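Local coordinates for DUF1780 domain-containing protein (Pseudomonas aeruginosa, PDB 1Y0K) that is of unknown function but belongs to a family of putative endonucleases related to the PD-(D/E)XK nuclease superfamily, at residues A143-L147 against M174-T178. Coordinates in Å, arbitrary orientation, origin at the centre of the assembly. Residue numbers count along the deposited sequence, not the author numbering.
Sequences AFVNL and MVGPT
Two extended, neighbouring parallel strands, 140-146 and 171-175, meet in the central mixed sheet of this PD-(D/E)XK-clan family protein. Segments 143-146 and 174-177 run 28° apart, with A143 opposite M174 (CA-CA 4.7 Å) and F144 opposite V175 (CA-CA 5.0 Å). Selenomethionine M174 (chi1 m, chi2 t) shares a face with small A143 and V145, its CG 4.3 Å from V145 CG2; its flexible end leads away and packs on F179 and L183. V175 bonds the residues flanking F144, the parallel-sheet pattern: its N donates to A143 O (2.8 Å), its O accepts from V145 N (2.8 Å). Beta-branched, it suits a buried strand; its CG1 lies 4.0 Å from CD1 of F144 (chi1 t), whose ring meets W32 edge-to-face. G176 CA approaches V145 O to 3.3 Å, where a CB would clash. P177, lacking an amide hydrogen, turns the chain (phi/psi -60/-27); its CD is 4.0 Å from F144 CZ, its CG 3.3 Å from OD1 of N146, whose ND2 bonds A14 O. N-H bonding thus yields to C-H groups against V145 O, N146 OD1 and the F144 ring.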
loop_
_atom_site.group_PDB
_atom_site.type_symbol
_atom_site.label_atom_id
_atom_site.label_comp_id
_atom_site.label_asym_id
_atom_site.label_seq_id
_atom_site.Cartn_x
_atom_site.Cartn_y
_atom_site.Cartn_z
ATOM N N ALA A 143 -1.905 -0.222 -1.658
ATOM C CA ALA A 143 -2.303 -1.291 -0.737
ATOM C C ALA A 143 -1.749 -1.006 0.639
ATOM O O ALA A 143 -0.545 -0.753 0.768
ATOM C CB ALA A 143 -1.750 -2.642 -1.223
ATOM N N PHE A 144 -2.603 -1.050 1.667
ATOM C CA PHE A 144 -2.103 -1.081 3.047
ATOM C C PHE A 144 -2.013 -2.548 3.460
ATOM O O PHE A 144 -3.028 -3.248 3.535
ATOM C CB PHE A 144 -2.989 -0.289 4.012
ATOM C CG PHE A 144 -2.460 -0.280 5.419
ATOM C CD1 PHE A 144 -1.498 0.656 5.792
ATOM C CD2 PHE A 144 -2.896 -1.215 6.355
ATOM C CE1 PHE A 144 -0.975 0.668 7.089
ATOM C CE2 PHE A 144 -2.377 -1.206 7.662
ATOM C CZ PHE A 144 -1.414 -0.264 8.018
ATOM N N VAL A 145 -0.784 -3.005 3.661
ATOM C CA VAL A 145 -0.488 -4.404 3.903
ATOM C C VAL A 145 -0.082 -4.609 5.372
ATOM O O VAL A 145 0.909 -4.041 5.850
ATOM C CB VAL A 145 0.621 -4.925 2.945
ATOM C CG1 VAL A 145 0.802 -6.443 3.114
ATOM C CG2 VAL A 145 0.277 -4.608 1.498
ATOM N N ASN A 146 -0.846 -5.443 6.073
ATOM C CA ASN A 146 -0.628 -5.667 7.495
ATOM C C ASN A 146 -1.064 -7.075 7.888
ATOM O O ASN A 146 -2.247 -7.358 8.001
ATOM C CB ASN A 146 -1.365 -4.616 8.332
ATOM C CG ASN A 146 -1.041 -4.725 9.808
ATOM O OD1 ASN A 146 0.129 -4.840 10.190
ATOM N ND2 ASN A 146 -2.072 -4.710 10.644
ATOM N N LEU A 147 -0.082 -7.944 8.090
ATOM C CA LEU A 147 -0.334 -9.358 8.352
ATOM C C LEU A 147 0.141 -9.675 9.753
ATOM O O LEU A 147 1.294 -9.419 10.076
ATOM C CB LEU A 147 0.419 -10.233 7.340
ATOM C CG LEU A 147 0.238 -9.914 5.845
ATOM C CD1 LEU A 147 1.183 -10.747 4.987
ATOM C CD2 LEU A 147 -1.210 -10.110 5.393
HETATM N N MSE A 174 2.726 -0.125 -2.172
HETATM C CA MSE A 174 2.353 -0.765 -0.910
HETATM C C MSE A 174 2.885 0.033 0.271
HETATM O O MSE A 174 3.966 0.627 0.215
HETATM C CB MSE A 174 2.946 -2.172 -0.797
HETATM C CG MSE A 174 2.530 -3.193 -1.838
HETATM SE SE MSE A 174 3.481 -4.749 -1.548
HETATM C CE MSE A 174 5.137 -4.223 -1.782
ATOM N N VAL A 175 2.127 0.023 1.352
ATOM C CA VAL A 175 2.600 0.583 2.615
ATOM C C VAL A 175 2.067 -0.283 3.749
ATOM O O VAL A 175 0.972 -0.822 3.667
ATOM C CB VAL A 175 2.189 2.074 2.789
ATOM C CG1 VAL A 175 0.662 2.241 2.865
ATOM C CG2 VAL A 175 2.862 2.692 4.042
ATOM N N GLY A 176 2.864 -0.435 4.799
ATOM C CA GLY A 176 2.410 -1.116 6.003
ATOM C C GLY A 176 3.214 -0.599 7.174
ATOM O O GLY A 176 4.039 0.290 7.013
ATOM N N PRO A 177 2.982 -1.155 8.370
ATOM C CA PRO A 177 3.735 -0.665 9.519
ATOM C C PRO A 177 5.253 -0.831 9.359
ATOM O O PRO A 177 6.020 -0.043 9.924
ATOM C CB PRO A 177 3.182 -1.500 10.687
ATOM C CG PRO A 177 1.801 -1.957 10.204
ATOM C CD PRO A 177 2.004 -2.196 8.731
ATOM N N THR A 178 5.694 -1.810 8.571
ATOM C CA THR A 178 7.137 -2.082 8.471
ATOM C C THR A 178 7.850 -1.476 7.263
ATOM O O THR A 178 9.075 -1.405 7.256
ATOM C CB THR A 178 7.448 -3.589 8.481
ATOM O OG1 THR A 178 6.824 -4.210 7.349
ATOM C CG2 THR A 178 6.920 -4.236 9.769
#